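Local coordinates for protein relik capsid n-terminal domain (Oryctolagus cuniculus, PDB 2XGU) that forms the mainly helical N-terminal domain of the capsid protein of an endogenous rabbit lentivirus, which probably assembled into the shell of the viral core, at residues Arg116-Asp119 and Ala120-Leu123; Leu123-Thr126 and Trp127-Ala131. All blocks are in the same frame, centred on the assembly; numbering follows the deposited sequence. Where two conformers were deposited one is given.

Contact 1. Residues Arg116-Asp119 and Ala120-Leu123; sequences RFAD and ARTL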
loop_
_atom_site.group_PDB
_atom_site.type_symbol
_atom_site.label_atom_id
_atom_site.label_comp_id
_atom_site.label_asym_id
_atom_site.label_seq_id
_atom_site.Cartn_x
_atom_site.Cartn_y
_atom_site.Cartn_z
ATOM N N ARG A 116 -16.197 12.374 -13.170
ATOM C CA ARG A 116 -14.863 12.879 -13.479
ATOM C C ARG A 116 -13.829 12.367 -12.475
ATOM O O ARG A 116 -12.637 12.288 -12.781
ATOM C CB ARG A 116 -14.859 14.412 -13.494
ATOM C CG ARG A 116 -13.513 15.024 -13.841
ATOM C CD ARG A 116 -13.526 16.549 -13.748
ATOM N NE ARG A 116 -12.235 17.116 -14.136
ATOM C CZ ARG A 116 -11.814 18.328 -13.792
ATOM N NH1 ARG A 116 -12.582 19.110 -13.041
ATOM N NH2 ARG A 116 -10.623 18.758 -14.190
ATOM N N PHE A 117 -14.300 12.033 -11.274
ATOM C CA PHE A 117 -13.416 11.628 -10.185
ATOM C C PHE A 117 -13.570 10.160 -9.767
ATOM O O PHE A 117 -13.030 9.749 -8.743
ATOM C CB PHE A 117 -13.607 12.562 -8.981
ATOM C CG PHE A 117 -13.242 13.990 -9.267
ATOM C CD1 PHE A 117 -11.917 14.384 -9.292
ATOM C CD2 PHE A 117 -14.220 14.934 -9.511
ATOM C CE1 PHE A 117 -11.573 15.699 -9.565
ATOM C CE2 PHE A 117 -13.884 16.254 -9.774
ATOM C CZ PHE A 117 -12.558 16.633 -9.806
ATOM N N ALA A 118 -14.269 9.362 -10.571
ATOM C CA ALA A 118 -14.522 7.956 -10.229
ATOM C C ALA A 118 -13.238 7.137 -10.097
ATOM O O ALA A 118 -13.010 6.463 -9.092
ATOM C CB ALA A 118 -15.458 7.319 -11.251
ATOM N N ASP A 119 -12.397 7.183 -11.125
ATOM C CA ASP A 119 -11.099 6.540 -11.025
ATOM C C ASP A 119 -10.234 7.231 -9.958
ATOM O O ASP A 119 -9.493 6.565 -9.232
ATOM C CB ASP A 119 -10.391 6.514 -12.377
ATOM C CG ASP A 119 -9.033 5.871 -12.304
ATOM O OD1 ASP A 119 -8.954 4.673 -11.952
ATOM O OD2 ASP A 119 -8.045 6.575 -12.564
ATOM N N ALA A 120 -10.323 8.552 -9.858
ATOM C CA ALA A 120 -9.476 9.301 -8.929
ATOM C C ALA A 120 -9.691 8.912 -7.470
ATOM O O ALA A 120 -8.727 8.787 -6.721
ATOM C CB ALA A 120 -9.694 10.788 -9.103
ATOM N N ARG A 121 -10.949 8.747 -7.057
ATOM C CA ARG A 121 -11.220 8.386 -5.674
ATOM C C ARG A 121 -10.711 6.984 -5.393
ATOM O O ARG A 121 -10.295 6.695 -4.276
ATOM C CB ARG A 121 -12.711 8.510 -5.335
ATOM C CG ARG A 121 -13.628 7.622 -6.147
ATOM C CD ARG A 121 -15.076 7.846 -5.715
ATOM N NE ARG A 121 -16.007 7.449 -6.757
ATOM C CZ ARG A 121 -16.381 6.197 -6.974
ATOM N NH1 ARG A 121 -15.897 5.225 -6.209
ATOM N NH2 ARG A 121 -17.236 5.913 -7.953
ATOM N N THR A 122 -10.740 6.112 -6.399
ATOM C CA THR A 122 -10.207 4.761 -6.263
ATOM C C THR A 122 -8.692 4.817 -6.051
ATOM O O THR A 122 -8.123 4.099 -5.230
ATOM C CB THR A 122 -10.484 3.931 -7.525
ATOM O OG1 THR A 122 -11.873 4.030 -7.874
ATOM C CG2 THR A 122 -10.135 2.476 -7.283
ATOM N N LEU A 123 -8.041 5.684 -6.815
ATOM C CA LEU A 123 -6.595 5.860 -6.716
ATOM C C LEU A 123 -6.203 6.477 -5.371
ATOM O O LEU A 123 -5.203 6.073 -4.756
ATOM C CB LEU A 123 -6.092 6.724 -7.873
ATOM C CG LEU A 123 -4.588 6.977 -7.876
ATOM C CD1 LEU A 123 -3.810 5.675 -7.996
ATOM C CD2 LEU A 123 -4.203 7.936 -9.009
HETATM O O HOH W 1 -11.032 10.078 -12.349
#

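Contact 2. Residues Leu123-Thr126 and Trp127-Ala131; sequences LYRT and WVLEA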
loop_
_atom_site.group_PDB
_atom_site.type_symbol
_atom_site.label_atom_id
_atom_site.label_comp_id
_atom_site.label_asym_id
_atom_site.label_seq_id
_atom_site.Cartn_x
_atom_site.Cartn_y
_atom_site.Cartn_z
ATOM N N LEU A 123 -8.041 5.684 -6.815
ATOM C CA LEU A 123 -6.595 5.860 -6.716
ATOM C C LEU A 123 -6.203 6.477 -5.371
ATOM O O LEU A 123 -5.203 6.073 -4.756
ATOM C CB LEU A 123 -6.092 6.724 -7.873
ATOM C CG LEU A 123 -4.588 6.977 -7.876
ATOM C CD1 LEU A 123 -3.810 5.675 -7.996
ATOM C CD2 LEU A 123 -4.203 7.936 -9.009
ATOM N N TYR A 124 -6.988 7.438 -4.900
ATOM C CA TYR A 124 -6.671 8.061 -3.616
ATOM C C TYR A 124 -6.798 7.057 -2.469
ATOM O O TYR A 124 -5.964 7.036 -1.555
ATOM C CB TYR A 124 -7.567 9.275 -3.344
ATOM C CG TYR A 124 -7.222 10.040 -2.082
ATOM C CD1 TYR A 124 -5.905 10.355 -1.775
ATOM C CD2 TYR A 124 -8.218 10.448 -1.206
ATOM C CE1 TYR A 124 -5.574 11.072 -0.638
ATOM C CE2 TYR A 124 -7.904 11.174 -0.062
ATOM C CZ TYR A 124 -6.582 11.471 0.221
ATOM O OH TYR A 124 -6.253 12.194 1.350
ATOM N N ARG A 125 -7.856 6.251 -2.501
ATOM C CA ARG A 125 -8.023 5.194 -1.513
ATOM C C ARG A 125 -6.809 4.267 -1.520
ATOM O O ARG A 125 -6.311 3.891 -0.456
ATOM C CB ARG A 125 -9.312 4.411 -1.765
ATOM C CG ARG A 125 -9.472 3.178 -0.880
ATOM C CD ARG A 125 -10.795 2.470 -1.171
ATOM N NE ARG A 125 -10.903 1.231 -0.399
ATOM C CZ ARG A 125 -10.370 0.070 -0.768
ATOM N NH1 ARG A 125 -9.711 -0.033 -1.920
ATOM N NH2 ARG A 125 -10.494 -0.997 0.020
ATOM N N THR A 126 -6.334 3.914 -2.713
ATOM C CA THR A 126 -5.117 3.129 -2.847
ATOM C C THR A 126 -3.913 3.801 -2.187
ATOM O O THR A 126 -3.192 3.167 -1.421
ATOM C CB THR A 126 -4.840 2.832 -4.329
ATOM O OG1 THR A 126 -5.832 1.916 -4.803
ATOM C CG2 THR A 126 -3.450 2.235 -4.518
ATOM N N TRP A 127 -3.708 5.094 -2.443
ATOM C CA TRP A 127 -2.615 5.830 -1.800
ATOM C C TRP A 127 -2.716 5.799 -0.269
ATOM O O TRP A 127 -1.719 5.573 0.419
ATOM C CB TRP A 127 -2.613 7.304 -2.241
ATOM C CG TRP A 127 -2.175 7.535 -3.661
ATOM C CD1 TRP A 127 -1.772 6.602 -4.560
ATOM C CD2 TRP A 127 -2.109 8.802 -4.338
ATOM N NE1 TRP A 127 -1.447 7.204 -5.764
ATOM C CE2 TRP A 127 -1.654 8.553 -5.650
ATOM C CE3 TRP A 127 -2.394 10.116 -3.961
ATOM C CZ2 TRP A 127 -1.477 9.573 -6.581
ATOM C CZ3 TRP A 127 -2.216 11.132 -4.886
ATOM C CH2 TRP A 127 -1.752 10.853 -6.177
ATOM N N VAL A 128 -3.913 6.031 0.260
ATOM C CA VAL A 128 -4.095 6.076 1.709
ATOM C C VAL A 128 -3.841 4.704 2.338
ATOM O O VAL A 128 -3.146 4.588 3.352
ATOM C CB VAL A 128 -5.505 6.600 2.060
ATOM C CG1 VAL A 128 -5.748 6.554 3.562
ATOM C CG2 VAL A 128 -5.664 8.029 1.558
ATOM N N LEU A 129 -4.389 3.658 1.726
ATOM C CA LEU A 129 -4.155 2.317 2.239
ATOM C C LEU A 129 -2.679 1.917 2.121
ATOM O O LEU A 129 -2.128 1.304 3.040
ATOM C CB LEU A 129 -5.114 1.302 1.580
ATOM C CG LEU A 129 -6.535 1.379 2.180
ATOM C CD1 LEU A 129 -7.607 0.764 1.289
ATOM C CD2 LEU A 129 -6.566 0.727 3.576
ATOM N N GLU A 130 -2.024 2.277 1.021
ATOM C CA GLU A 130 -0.592 2.016 0.912
ATOM C C GLU A 130 0.172 2.729 2.027
ATOM O O GLU A 130 1.064 2.154 2.635
ATOM C CB GLU A 130 -0.065 2.423 -0.463
ATOM C CG GLU A 130 -0.620 1.504 -1.543
ATOM C CD GLU A 130 -0.243 1.923 -2.937
ATOM O OE1 GLU A 130 0.279 3.043 -3.096
ATOM O OE2 GLU A 130 -0.460 1.119 -3.870
ATOM N N ALA A 131 -0.185 3.979 2.305
ATOM C CA ALA A 131 0.493 4.744 3.342
ATOM C C ALA A 131 0.307 4.112 4.718
ATOM O O ALA A 131 1.263 3.967 5.479
ATOM C CB ALA A 131 0.007 6.187 3.341
#

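Contact 1. Residues Arg116-Asp119 and Ala120-Leu123
Phe117 O, the carbonyl of the N-cap residue, takes the amide of Arg121 at 2.9 Å from Arg121 N, with an N-H...O angle of 159°. This is the first i to i+4 bond of helix 118-134, and two residues further on, Leu123 N donates to Asp119 O at 3.0 Å. Between them, Ala118 O receives a side chain. In one of the two deposited conformers of Thr122, OG1 donates to Ala118 O at 2.9 Å, brought back along the helix by a chi1 of -50° that sets the hydroxyl beside its own backbone N. Arg121 folds backward too. Its CG sits between the backbone N and the carbonyl carbon (chi1 61°), and the extended chain runs over the first turn. CG comes within 3.2 Å of Ala118 O, and the guanidinium turns one face over that same oxygen, 3.9 Å above the plane. A water ties the start of the turn together, donating to Arg116 O at 2.8 Å and accepting from Ala120 N at 3.0 Å, so the water links this early amide to a carbonyl ahead of the helix. On the inner side, Ala120 CB meets the edge of the Phe117 ring at CD1, 4.2 Å away, while Leu97 touches both residues and Leu107 also packs on Phe117. The N-cap residue, Phe117, brings no polar side-chain atom, and backbone, hydroxyl and water bonds fasten the helix start, with an apolar flank facing the preceding loops and polar chains outward.

Contact 2. Residues Leu123-Thr126 and Trp127-Ala131
Leu123 and Trp127, one turn apart in the α-helix 118-134, pack as the first of several i to i+4 pairs in this helical capsid domain. The backbone follows the regular pattern: Leu123, Tyr124, Arg125 and Thr126 each give their carbonyl to the amide four residues on, and the Thr126 O to Glu130 N bond measures 2.8 Å. Apolar and aromatic contacts come next. Leu123 lays its branched end over one face of the indole, CG 3.6 Å above the plane and displaced toward the rim, with CD1 next to NE1. Trp127 also meets the Trp80 ring edge-to-face, which joins the indole to helix 63-83. Tyr124, with CG anti to the amide nitrogen (chi1 -175°), receives Val128 CG2 over its face in a CH-pi contact, 3.9 Å from the ring centroid and 17° off the normal. Its CD1 crosses to Trp127 CE3 at 4.1 Å, near the plane of the tyrosine ring, and the hydroxyl is held by Asn53. Polar groups follow. Arg125 is stretched out, and Leu129 CD1, in the conformer modelled here, sits over the centre of one guanidinium face. Its NE bonds Ser44 OG and its NH2 Gly41 O, both in its own chain, while NH2 also bonds Gln136 OE1 of the second subunit. Glu130 and Thr126 run side by side, pointing the same way, and both touch the second subunit. Glu130 OE2 approaches Glu134 OE2 of that subunit, like charges that may share a proton, while OE1 makes a long, weak ion pair with Lys76. OE2 also lies 3.3 Å from Thr126 CG2, a methyl carbon.

Following the chain from the N terminus, contact 1 comes first, where residues 116-119 leave the preceding loop and enter helix 118-134. Contact 2 takes over at Leu123, the residue both share, and carries the helix on by two further turns. Neither closes a loop, since the segments of each run on without a break, and they neither nest nor cross but follow end to end, their centres 11 Å apart. What changes is the surroundings: the helix start leans on loop residues and helix 99-102, whereas contact 2 also meets helices 49-57 and 63-83, and the second subunit. Ile102 touches the shared Leu123 and, further along, Tyr124 and Trp127.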